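Local coordinates for hypothetical protein (Yersinia pestis, PDB 3V4H) that probably assembles into hexameric rings as an Hcp-type component and effector of the type VI secretion system, by which bacteria deliver proteins into other cells, at residues A[28-34]-A[105-111]; A[49-54]-A[82-87]; A[93-97]-A[130-135]; A[118-124]-A[155-161]. One frame throughout, in Å; residues are numbered along the deposited sequence.

Interaction 1. Residues A[28-34]-A[105-111]; sequences DMFIKID and NVQFVLR
Phe-30 and Val-109 exchange both backbone bonds of an antiparallel hydrogen-bonded pair, each N to the other O at 2.8 Å. Lys-32 and Gln-107 repeat the pattern, Arg-111 N reaches Asp-28 O, and Asp-34 N meets Asn-105 O, so the ladder runs the whole length of strands 29-33 and 105-111. Their directions differ by 171°. Between these rungs, CA-H...O contacts such as Ile-31 CA to Gln-107 O (3.3 Å) fill the non-hydrogen-bonded positions.

The charged contact lies at the Asp-28 end. Arg-111 NH2 donates a nearly straight bond (172°) to Asp-28 OD2 at 3.1 Å. The acceptor lies in the guanidinium plane, but the donor stands well above the carboxylate plane. A sharp bend at chi3 (69°) turns the guanidinium back over strand 29-33, where Phe-30 CE2 sits over one of its faces and NH2 comes to the ring edge, 3.3 Å from Phe-30 CZ. Asp-42 gives Arg-111 NH2 a second salt bridge.

The two strands are neighbours in the six-stranded antiparallel sheet of the Hcp beta-barrel fold, between strands 49-50 and 119-126.

Apolar contacts gather on the face carrying Met-29, Ile-31, Ile-33, Val-106, Phe-108 and Leu-110. Met-29 and Leu-110 run side by side, CG to CD2 at 3.5 Å. Ile-31 sends CD1 obliquely onto Val-106 CG1 at 3.6 Å, while the same methyl lies 4.1 Å from Phe-108 CB. Trp-54 and Phe-80 meet the Phe-108 ring; Ser-138 and Pro-145 of a neighbouring subunit pack on Met-29 and Leu-110.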
# COMPACT_ATOMS: atom_id res chain seq x y z
N ASP A 28 -2.49 22.67 -19.48
CA ASP A 28 -1.10 23.16 -19.69
C ASP A 28 -0.66 23.92 -18.47
O ASP A 28 -1.37 24.85 -17.97
CB ASP A 28 -1.03 24.10 -20.88
CG ASP A 28 -0.72 23.41 -22.15
OD1 ASP A 28 0.12 22.48 -22.16
OD2 ASP A 28 -1.31 23.83 -23.17
N MET A 29 0.54 23.62 -18.03
CA MET A 29 1.04 24.17 -16.78
C MET A 29 2.46 24.66 -17.01
O MET A 29 3.27 23.95 -17.60
CB MET A 29 1.04 23.08 -15.72
CG MET A 29 -0.31 22.43 -15.49
SD MET A 29 -0.23 21.22 -14.16
CE MET A 29 0.15 19.72 -15.05
N PHE A 30 2.77 25.86 -16.53
CA PHE A 30 4.11 26.42 -16.74
C PHE A 30 4.65 27.00 -15.48
O PHE A 30 3.89 27.57 -14.70
CB PHE A 30 4.05 27.53 -17.78
CG PHE A 30 3.48 27.09 -19.09
CD1 PHE A 30 4.25 26.41 -19.99
CD2 PHE A 30 2.15 27.31 -19.39
CE1 PHE A 30 3.72 25.97 -21.19
CE2 PHE A 30 1.61 26.87 -20.58
CZ PHE A 30 2.40 26.20 -21.49
N ILE A 31 5.95 26.93 -15.31
CA ILE A 31 6.58 27.69 -14.23
C ILE A 31 7.75 28.49 -14.80
O ILE A 31 8.58 27.98 -15.57
CB ILE A 31 6.90 26.77 -13.03
CG1 ILE A 31 7.07 27.61 -11.76
CG2 ILE A 31 8.09 25.89 -13.32
CD1 ILE A 31 6.90 26.88 -10.44
N LYS A 32 7.81 29.77 -14.45
CA LYS A 32 8.87 30.67 -14.92
C LYS A 32 9.69 31.06 -13.70
O LYS A 32 9.16 31.66 -12.78
CB LYS A 32 8.25 31.93 -15.54
CG LYS A 32 9.28 32.96 -16.00
CD LYS A 32 8.96 34.35 -15.52
CE LYS A 32 8.28 35.19 -16.58
NZ LYS A 32 9.28 35.99 -17.35
N ILE A 33 10.96 30.70 -13.69
CA ILE A 33 11.80 30.87 -12.50
C ILE A 33 12.95 31.85 -12.81
O ILE A 33 13.71 31.63 -13.75
CB ILE A 33 12.44 29.56 -12.09
CG1 ILE A 33 11.39 28.58 -11.63
CG2 ILE A 33 13.50 29.79 -11.02
CD1 ILE A 33 11.93 27.21 -11.32
N ASP A 34 13.08 32.91 -12.04
CA ASP A 34 14.08 33.92 -12.35
C ASP A 34 15.45 33.36 -12.48
O ASP A 34 15.94 32.69 -11.61
CB ASP A 34 14.10 35.00 -11.30
CG ASP A 34 13.17 36.13 -11.64
OD1 ASP A 34 12.93 36.39 -12.82
OD2 ASP A 34 12.65 36.76 -10.72
N ASN A 105 11.84 35.87 -8.08
CA ASN A 105 10.47 35.73 -8.54
C ASN A 105 10.33 34.39 -9.20
O ASN A 105 11.23 33.97 -9.95
CB ASN A 105 10.13 36.80 -9.58
CG ASN A 105 10.21 38.20 -9.05
OD1 ASN A 105 9.29 38.65 -8.38
ND2 ASN A 105 11.31 38.91 -9.36
N VAL A 106 9.20 33.73 -8.91
CA VAL A 106 8.77 32.51 -9.57
C VAL A 106 7.30 32.70 -9.87
O VAL A 106 6.55 33.17 -9.00
CB VAL A 106 8.95 31.28 -8.67
CG1 VAL A 106 8.32 30.03 -9.32
CG2 VAL A 106 10.43 31.03 -8.38
N GLN A 107 6.90 32.37 -11.10
CA GLN A 107 5.52 32.48 -11.53
C GLN A 107 5.01 31.16 -12.13
O GLN A 107 5.54 30.65 -13.13
CB GLN A 107 5.36 33.63 -12.53
CG GLN A 107 3.93 33.78 -13.03
CD GLN A 107 3.79 34.56 -14.33
OE1 GLN A 107 3.23 35.66 -14.33
NE2 GLN A 107 4.27 33.98 -15.46
N PHE A 108 3.95 30.63 -11.52
CA PHE A 108 3.33 29.36 -11.91
C PHE A 108 1.97 29.62 -12.52
O PHE A 108 1.20 30.40 -12.00
CB PHE A 108 3.17 28.48 -10.69
CG PHE A 108 2.35 27.26 -10.94
CD1 PHE A 108 2.86 26.23 -11.70
CD2 PHE A 108 1.07 27.16 -10.44
CE1 PHE A 108 2.11 25.07 -11.97
CE2 PHE A 108 0.31 26.03 -10.70
CZ PHE A 108 0.84 24.96 -11.45
N VAL A 109 1.70 29.02 -13.66
CA VAL A 109 0.50 29.33 -14.41
C VAL A 109 -0.20 28.06 -14.89
O VAL A 109 0.45 27.13 -15.47
CB VAL A 109 0.83 30.26 -15.62
CG1 VAL A 109 -0.32 30.30 -16.62
CG2 VAL A 109 1.15 31.72 -15.16
N LEU A 110 -1.51 28.00 -14.68
CA LEU A 110 -2.37 26.98 -15.34
C LEU A 110 -3.23 27.60 -16.38
O LEU A 110 -3.79 28.68 -16.18
CB LEU A 110 -3.32 26.34 -14.34
CG LEU A 110 -2.80 25.79 -13.01
CD1 LEU A 110 -3.98 25.43 -12.14
CD2 LEU A 110 -1.90 24.57 -13.17
N ARG A 111 -3.42 26.89 -17.49
CA ARG A 111 -4.15 27.35 -18.61
C ARG A 111 -5.15 26.29 -19.05
O ARG A 111 -4.85 25.10 -18.99
CB ARG A 111 -3.18 27.61 -19.74
CG ARG A 111 -3.80 28.11 -21.03
CD ARG A 111 -2.72 28.65 -21.97
NE ARG A 111 -1.87 27.59 -22.49
CZ ARG A 111 -0.76 27.76 -23.22
NH1 ARG A 111 -0.31 28.98 -23.54
NH2 ARG A 111 -0.08 26.69 -23.64

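Interaction 2. Residues A[49-54]-A[82-87]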
# COMPACT_ATOMS: atom_id res chain seq x y z
N ILE A 49 9.45 26.58 -17.92
CA ILE A 49 9.45 25.14 -17.60
C ILE A 49 8.05 24.56 -17.67
O ILE A 49 7.13 25.03 -17.00
CB ILE A 49 10.06 24.86 -16.21
CG1 ILE A 49 11.50 25.38 -16.15
CG2 ILE A 49 10.08 23.36 -15.94
CD1 ILE A 49 12.01 25.81 -14.78
N GLN A 50 7.86 23.52 -18.47
CA GLN A 50 6.58 22.80 -18.50
C GLN A 50 6.43 21.90 -17.29
O GLN A 50 7.30 21.08 -16.99
CB GLN A 50 6.45 21.96 -19.77
CG GLN A 50 6.70 22.82 -20.98
CD GLN A 50 5.84 22.48 -22.17
OE1 GLN A 50 5.38 23.38 -22.87
NE2 GLN A 50 5.62 21.18 -22.42
N VAL A 51 5.29 22.01 -16.61
CA VAL A 51 5.05 21.29 -15.37
C VAL A 51 4.15 20.09 -15.67
O VAL A 51 3.15 20.20 -16.38
CB VAL A 51 4.43 22.19 -14.31
CG1 VAL A 51 4.06 21.42 -13.06
CG2 VAL A 51 5.43 23.29 -13.94
N LEU A 52 4.51 18.97 -15.05
CA LEU A 52 3.79 17.71 -15.17
C LEU A 52 2.86 17.51 -13.99
O LEU A 52 1.84 16.87 -14.12
CB LEU A 52 4.84 16.56 -15.20
CG LEU A 52 5.85 16.56 -16.37
CD1 LEU A 52 6.84 15.39 -16.28
CD2 LEU A 52 5.12 16.55 -17.71
N ALA A 53 3.19 18.04 -12.81
CA ALA A 53 2.33 17.79 -11.65
C ALA A 53 2.81 18.75 -10.57
O ALA A 53 3.92 19.28 -10.72
CB ALA A 53 2.50 16.31 -11.17
N TRP A 54 1.96 19.03 -9.60
CA TRP A 54 2.28 19.95 -8.51
C TRP A 54 1.42 19.77 -7.32
O TRP A 54 0.36 19.19 -7.39
CB TRP A 54 2.16 21.42 -8.98
CG TRP A 54 0.77 21.83 -9.33
CD1 TRP A 54 0.05 21.47 -10.46
CD2 TRP A 54 -0.15 22.66 -8.56
NE1 TRP A 54 -1.20 22.01 -10.42
CE2 TRP A 54 -1.37 22.74 -9.31
CE3 TRP A 54 -0.06 23.34 -7.37
CZ2 TRP A 54 -2.48 23.47 -8.86
CZ3 TRP A 54 -1.17 24.08 -6.92
CH2 TRP A 54 -2.32 24.16 -7.65
N PHE A 82 6.72 20.85 -7.55
CA PHE A 82 6.38 20.50 -8.94
C PHE A 82 7.36 19.51 -9.50
O PHE A 82 8.49 19.38 -8.98
CB PHE A 82 6.30 21.73 -9.86
CG PHE A 82 7.60 22.35 -10.19
CD1 PHE A 82 8.25 22.03 -11.37
CD2 PHE A 82 8.15 23.33 -9.37
CE1 PHE A 82 9.47 22.61 -11.70
CE2 PHE A 82 9.37 23.90 -9.67
CZ PHE A 82 10.04 23.55 -10.84
N ALA A 83 6.90 18.83 -10.55
CA ALA A 83 7.62 17.88 -11.37
C ALA A 83 7.77 18.39 -12.80
O ALA A 83 6.81 18.94 -13.40
CB ALA A 83 6.82 16.56 -11.42
N HIS A 84 8.93 18.14 -13.40
CA HIS A 84 9.15 18.36 -14.85
C HIS A 84 10.09 17.30 -15.39
O HIS A 84 10.72 16.60 -14.63
CB HIS A 84 9.71 19.79 -15.11
CG HIS A 84 11.13 19.99 -14.60
ND1 HIS A 84 12.14 20.41 -15.40
CD2 HIS A 84 11.69 19.74 -13.36
CE1 HIS A 84 13.27 20.41 -14.68
NE2 HIS A 84 13.00 20.02 -13.44
N TYR A 85 10.17 17.15 -16.72
CA TYR A 85 11.22 16.35 -17.30
C TYR A 85 12.58 16.97 -17.04
O TYR A 85 12.69 18.20 -16.88
CB TYR A 85 11.00 16.22 -18.80
CG TYR A 85 9.79 15.38 -19.11
CD1 TYR A 85 9.67 14.09 -18.61
CD2 TYR A 85 8.76 15.89 -19.89
CE1 TYR A 85 8.55 13.32 -18.86
CE2 TYR A 85 7.65 15.11 -20.20
CZ TYR A 85 7.55 13.83 -19.67
OH TYR A 85 6.44 13.06 -19.96
N ILE A 86 13.61 16.13 -17.00
CA ILE A 86 14.97 16.65 -16.81
C ILE A 86 15.25 17.46 -18.06
O ILE A 86 14.99 17.01 -19.17
CB ILE A 86 16.02 15.57 -16.50
CG1 ILE A 86 15.75 15.05 -15.06
CG2 ILE A 86 17.46 16.13 -16.60
CD1 ILE A 86 16.52 13.79 -14.73
N ASP A 87 15.66 18.70 -17.85
CA ASP A 87 15.78 19.63 -18.94
C ASP A 87 16.86 20.66 -18.66
O ASP A 87 17.64 20.52 -17.72
CB ASP A 87 14.41 20.26 -19.29
CG ASP A 87 13.77 21.02 -18.12
OD1 ASP A 87 14.46 21.45 -17.18
OD2 ASP A 87 12.53 21.15 -18.15
O HOH W 1 8.45 18.96 -18.14
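Leu-52 holds CG anti to its carbonyl carbon (chi1 -62°) and extends beyond it, which lays CD1 over the centre of the Tyr-85 ring in a CH-pi contact, 3.7 Å from the ring centroid. On His-84, CG stands between backbone N and carbonyl carbon (chi1 68°), bringing CB and ND1 against Ile-49 CG2. This is an irregular antiparallel junction in the Hcp beta-barrel fold: the chain leaves strand 49-50 and enters strand 53-59 beside strand 76-85, passing from one sheet to the other.

Two backbone bonds join the segments. Leu-52 N donates to Ala-83 O (2.8 Å, 177°), and Ala-83 N returns to Ala-53 O at 3.0 Å. Trp-54 and Phe-82 follow as a non-hydrogen-bonded pair, and Val-51 CG2 lies 4.0 Å from Phe-82 CD1. Ala-53 and Trp-54 also pair with a strand of a neighbouring subunit, which carries the sheet across the interface.

The His-84 ring is gripped at both nitrogens, NE2 by Glu-147 and ND1 by Asp-87 OD2 (2.9 Å). Where the strands part, one water donates to Gln-50 O at 2.7 Å and accepts from Tyr-85 N at 2.9 Å.

Interaction 3. Residues A[93-97]-A[130-135]; sequences LLSYC and ITRVDM
Ile-130 points at helix 93-97 and makes the tight part of this contact. Its CD1 presses on Leu-93 CD2 at 3.5 Å, closer than usual for two methyls, and lies 3.7 Å from Tyr-96 CB. With CG1 beside the backbone N (chi1 -61°), the other branch, CG2, falls anti to that N and rests against Cys-97 CB at 3.7 Å. Cys-97 also brings its CA within 3.5 Å of Ile-130 O in a CA-H...O contact, with SG 3.4 Å from the same oxygen.

Packing is looser toward Met-135. Val-133 reaches Cys-97 CB with CG2 at 3.9 Å, and Leu-94 CD2 touches Met-135 CE at 4.3 Å. Arg-132, partly exposed, turns its CB away from the helix, as does Thr-131; these two residues both face Arg-150 and form a classic beta bulge.

Helix and strand cross at -125°, their short axes 7.8 Å apart at closest approach. Helix 90-99 packs against strand 128-138, the outermost strand of its four-stranded sheet within the chain. Strand 146-152 flanks it on the same sheet, and a strand of another subunit pairs antiparallel with residues Arg-132 to Met-135, continuing the sheet across the interface.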
# COMPACT_ATOMS: atom_id res chain seq x y z
N LEU A 93 18.79 24.36 -11.28
CA LEU A 93 17.97 24.10 -10.10
C LEU A 93 18.80 23.36 -9.06
O LEU A 93 18.75 23.68 -7.89
CB LEU A 93 16.72 23.30 -10.46
CG LEU A 93 15.69 24.03 -11.30
CD1 LEU A 93 14.66 23.05 -11.90
CD2 LEU A 93 15.02 25.12 -10.47
N LEU A 94 19.58 22.38 -9.49
CA LEU A 94 20.42 21.62 -8.56
C LEU A 94 21.49 22.52 -7.89
O LEU A 94 21.71 22.43 -6.68
CB LEU A 94 21.07 20.42 -9.28
CG LEU A 94 22.08 19.62 -8.46
CD1 LEU A 94 21.47 19.21 -7.13
CD2 LEU A 94 22.56 18.42 -9.27
N SER A 95 22.15 23.39 -8.67
CA SER A 95 23.10 24.37 -8.09
C SER A 95 22.46 25.26 -7.02
O SER A 95 23.01 25.39 -5.93
CB SER A 95 23.70 25.30 -9.16
OG SER A 95 24.36 24.58 -10.18
N TYR A 96 21.33 25.89 -7.35
CA TYR A 96 20.68 26.85 -6.43
C TYR A 96 20.31 26.16 -5.13
O TYR A 96 20.42 26.74 -4.04
CB TYR A 96 19.40 27.46 -7.04
CG TYR A 96 19.63 28.66 -7.95
CD1 TYR A 96 19.08 29.90 -7.65
CD2 TYR A 96 20.39 28.54 -9.12
CE1 TYR A 96 19.29 31.00 -8.48
CE2 TYR A 96 20.59 29.62 -9.96
CZ TYR A 96 20.04 30.85 -9.63
OH TYR A 96 20.23 31.90 -10.48
N CYS A 97 19.91 24.90 -5.26
CA CYS A 97 19.62 24.08 -4.11
C CYS A 97 20.86 23.87 -3.26
O CYS A 97 20.87 24.26 -2.09
CB CYS A 97 19.03 22.75 -4.54
SG CYS A 97 18.53 21.77 -3.12
N ILE A 130 15.31 26.78 -3.19
CA ILE A 130 15.08 25.43 -3.63
C ILE A 130 15.53 24.51 -2.53
O ILE A 130 16.69 24.48 -2.19
CB ILE A 130 15.77 25.15 -4.96
CG1 ILE A 130 15.20 26.09 -6.01
CG2 ILE A 130 15.52 23.70 -5.42
CD1 ILE A 130 16.01 26.11 -7.27
N THR A 131 14.56 23.82 -1.94
CA THR A 131 14.75 23.01 -0.74
C THR A 131 14.95 21.52 -1.03
O THR A 131 15.45 20.78 -0.18
CB THR A 131 13.50 23.12 0.10
OG1 THR A 131 12.37 22.76 -0.73
CG2 THR A 131 13.37 24.55 0.59
N ARG A 132 14.56 21.08 -2.23
CA ARG A 132 14.65 19.64 -2.60
C ARG A 132 14.69 19.41 -4.11
O ARG A 132 13.96 20.04 -4.85
CB ARG A 132 13.49 18.85 -2.00
CG ARG A 132 13.96 17.57 -1.33
CD ARG A 132 12.81 16.64 -0.93
NE ARG A 132 12.52 16.76 0.51
CZ ARG A 132 11.51 16.15 1.14
NH1 ARG A 132 10.68 15.35 0.47
NH2 ARG A 132 11.35 16.33 2.44
N VAL A 133 15.59 18.52 -4.55
CA VAL A 133 15.65 18.05 -5.94
C VAL A 133 15.75 16.52 -5.98
O VAL A 133 16.77 15.96 -5.59
CB VAL A 133 16.86 18.63 -6.70
CG1 VAL A 133 16.78 18.20 -8.17
CG2 VAL A 133 16.96 20.16 -6.55
N ASP A 134 14.69 15.84 -6.44
CA ASP A 134 14.65 14.37 -6.50
C ASP A 134 14.49 14.01 -7.96
O ASP A 134 13.53 14.48 -8.57
CB ASP A 134 13.45 13.80 -5.74
CG ASP A 134 13.53 13.99 -4.25
OD1 ASP A 134 14.32 13.27 -3.59
OD2 ASP A 134 12.79 14.84 -3.69
N MET A 135 15.42 13.24 -8.53
CA MET A 135 15.35 12.85 -9.95
C MET A 135 15.26 11.33 -10.06
O MET A 135 15.73 10.62 -9.16
CB MET A 135 16.52 13.43 -10.79
CG MET A 135 17.93 13.32 -10.20
SD MET A 135 19.24 14.31 -11.04
CE MET A 135 19.26 15.78 -10.03

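Interaction 4. Residues A[118-124]-A[155-161]; sequences LEYLTIK and KMTQDYV
Tyr-160 brings CE1 to the edge of the Tyr-120 ring, near its plane, 3.8 Å from CD1; the two side chains run at a slant to each other. Tyr-120 CG stands between its backbone N and carbonyl carbon (chi1 66°), which swings the ring toward Tyr-160. Pro-145 of a neighbouring subunit packs on Tyr-120, and Pro-91 of that subunit on Tyr-160. Lys-112 adds a cation-pi contact to the Tyr-120 ring.

On the same face, Leu-121 CD1 lies 3.7 Å from Gln-158 CG. Ile-123 runs alongside Gln-158, and its CG2 meets Met-156 CE at 3.2 Å, a very close approach. Met-156 curls at chi2 and chi3, bringing its methyl back toward strand 119-124.

The other face is polar. Thr-122 OG1 rests on Asp-159 CB at 3.6 Å; Lys-124 NZ and Asp-159 OD2 are 4.8 Å apart, too far for direct contact. Gln-107 bonds Lys-124 NZ, and Ser-174 OG is hydrogen-bonded to Asp-159 OD1.

Antiparallel pairs Thr-122 with Asp-159 and Lys-124 with Thr-157 each exchange two backbone bonds, the straightest from Asp-159 N to Thr-122 O (2.8 Å, 175°). Val-161 N adds one to Tyr-120 O, just at the classic beta bulge where Tyr-120 and Leu-121 both face Leu-110.

Two adjoining strands of the six-stranded Hcp sheet are therefore joined mainly by backbone bonds. The opposite charges of Lys-124 and Asp-159 may still attract weakly, while buried Gln-158 NE2, lacking any modelled partner, probably carries an energetic cost.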
# COMPACT_ATOMS: atom_id res chain seq x y z
N LEU A 118 -7.53 30.15 -21.50
CA LEU A 118 -7.46 31.19 -20.48
C LEU A 118 -6.42 30.79 -19.48
O LEU A 118 -6.44 29.65 -18.99
CB LEU A 118 -8.82 31.31 -19.78
CG LEU A 118 -9.04 32.28 -18.60
CD1 LEU A 118 -8.85 33.71 -19.09
CD2 LEU A 118 -10.40 32.13 -17.90
N GLU A 119 -5.52 31.70 -19.14
CA GLU A 119 -4.64 31.44 -18.02
C GLU A 119 -5.41 31.70 -16.75
O GLU A 119 -5.47 32.83 -16.29
CB GLU A 119 -3.39 32.28 -18.14
CG GLU A 119 -2.58 31.82 -19.34
CD GLU A 119 -1.35 32.63 -19.60
OE1 GLU A 119 -1.22 33.68 -18.95
OE2 GLU A 119 -0.53 32.20 -20.46
N TYR A 120 -6.05 30.66 -16.18
CA TYR A 120 -7.10 30.94 -15.20
C TYR A 120 -6.59 30.96 -13.79
O TYR A 120 -7.27 31.45 -12.91
CB TYR A 120 -8.29 30.01 -15.36
CG TYR A 120 -7.98 28.58 -15.04
CD1 TYR A 120 -8.17 28.12 -13.78
CD2 TYR A 120 -7.48 27.70 -16.00
CE1 TYR A 120 -7.89 26.84 -13.43
CE2 TYR A 120 -7.20 26.37 -15.68
CZ TYR A 120 -7.41 25.96 -14.36
OH TYR A 120 -7.21 24.70 -13.86
N LEU A 121 -5.39 30.44 -13.55
CA LEU A 121 -4.79 30.52 -12.20
C LEU A 121 -3.32 30.85 -12.29
O LEU A 121 -2.54 30.21 -13.04
CB LEU A 121 -4.98 29.19 -11.47
CG LEU A 121 -4.26 29.05 -10.13
CD1 LEU A 121 -5.00 29.84 -9.08
CD2 LEU A 121 -4.08 27.60 -9.68
N THR A 122 -2.90 31.86 -11.55
CA THR A 122 -1.51 32.21 -11.50
C THR A 122 -1.11 32.33 -10.05
O THR A 122 -1.83 32.91 -9.22
CB THR A 122 -1.21 33.49 -12.30
OG1 THR A 122 -1.76 34.60 -11.62
CG2 THR A 122 -1.80 33.44 -13.69
N ILE A 123 0.02 31.73 -9.72
CA ILE A 123 0.57 31.90 -8.37
C ILE A 123 1.97 32.44 -8.55
O ILE A 123 2.77 31.88 -9.31
CB ILE A 123 0.66 30.58 -7.56
CG1 ILE A 123 -0.68 29.87 -7.55
CG2 ILE A 123 1.06 30.89 -6.11
CD1 ILE A 123 -0.68 28.44 -7.01
N LYS A 124 2.24 33.55 -7.89
CA LYS A 124 3.52 34.18 -8.00
C LYS A 124 4.13 34.08 -6.62
O LYS A 124 3.44 34.33 -5.65
CB LYS A 124 3.34 35.63 -8.40
CG LYS A 124 2.54 35.86 -9.69
CD LYS A 124 2.39 37.37 -9.94
CE LYS A 124 1.36 37.70 -11.02
NZ LYS A 124 1.31 36.72 -12.14
N LYS A 155 6.72 35.17 0.41
CA LYS A 155 5.40 35.69 0.05
C LYS A 155 4.88 34.96 -1.16
O LYS A 155 5.66 34.41 -1.94
CB LYS A 155 5.46 37.17 -0.30
CG LYS A 155 6.09 38.02 0.78
CD LYS A 155 5.97 39.50 0.47
CE LYS A 155 7.17 40.06 -0.26
NZ LYS A 155 7.26 41.51 0.02
N MET A 156 3.56 34.97 -1.31
CA MET A 156 2.92 34.51 -2.54
C MET A 156 1.65 35.28 -2.84
O MET A 156 1.01 35.78 -1.93
CB MET A 156 2.59 33.00 -2.43
CG MET A 156 1.57 32.59 -1.36
SD MET A 156 -0.17 32.84 -1.80
CE MET A 156 -0.17 32.14 -3.42
N THR A 157 1.25 35.30 -4.10
CA THR A 157 -0.06 35.80 -4.51
C THR A 157 -0.73 34.74 -5.35
O THR A 157 -0.07 34.12 -6.18
CB THR A 157 0.10 37.09 -5.30
OG1 THR A 157 0.43 38.15 -4.38
CG2 THR A 157 -1.19 37.47 -6.02
N GLN A 158 -2.03 34.51 -5.14
CA GLN A 158 -2.75 33.58 -5.99
C GLN A 158 -3.90 34.32 -6.62
O GLN A 158 -4.73 34.90 -5.90
CB GLN A 158 -3.26 32.39 -5.15
CG GLN A 158 -4.08 31.36 -5.89
CD GLN A 158 -4.87 30.47 -4.92
OE1 GLN A 158 -5.63 30.96 -4.10
NE2 GLN A 158 -4.66 29.17 -5.02
N ASP A 159 -3.95 34.30 -7.95
CA ASP A 159 -5.03 34.94 -8.71
C ASP A 159 -5.81 33.92 -9.51
O ASP A 159 -5.22 33.15 -10.28
CB ASP A 159 -4.46 35.93 -9.72
CG ASP A 159 -3.77 37.14 -9.07
OD1 ASP A 159 -4.26 37.74 -8.09
OD2 ASP A 159 -2.69 37.48 -9.56
N TYR A 160 -7.12 33.91 -9.32
CA TYR A 160 -8.00 33.11 -10.15
C TYR A 160 -8.84 34.03 -11.05
O TYR A 160 -9.52 34.97 -10.56
CB TYR A 160 -8.90 32.26 -9.22
CG TYR A 160 -9.90 31.41 -9.95
CD1 TYR A 160 -9.60 30.12 -10.31
CD2 TYR A 160 -11.16 31.91 -10.31
CE1 TYR A 160 -10.48 29.36 -11.04
CE2 TYR A 160 -12.05 31.15 -11.05
CZ TYR A 160 -11.69 29.84 -11.39
OH TYR A 160 -12.55 29.01 -12.09
N VAL A 161 -8.78 33.79 -12.34
CA VAL A 161 -9.31 34.69 -13.33
C VAL A 161 -10.63 34.09 -13.81
O VAL A 161 -10.64 32.95 -14.25
CB VAL A 161 -8.30 34.83 -14.50
CG1 VAL A 161 -8.89 35.63 -15.64
CG2 VAL A 161 -6.97 35.45 -14.03

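Interactions 1 and 4 are consecutive parts of one six-stranded sheet, their centres about 9 Å apart: Phe-108 N bonds Ile-123 O at 2.8 Å, joining strands 103-111 and 119-126. Interaction 2 extends that sheet on its other side, Ile-31 N meeting Ile-49 O at 2.8 Å, and passes over to the four-stranded sheet. Interaction 3 lies on that second sheet; Leu-93 CD1 touches His-84 NE2 of interaction 2 at 3.8 Å, while Leu-93 CD2 touches Ile-33 CD1 of interaction 1. Interactions 3 and 4, about 24 Å apart between centres, lie on opposite sides of the chain's centre. All four reach other subunits of the six-chain assembly, consistent with an Hcp ring.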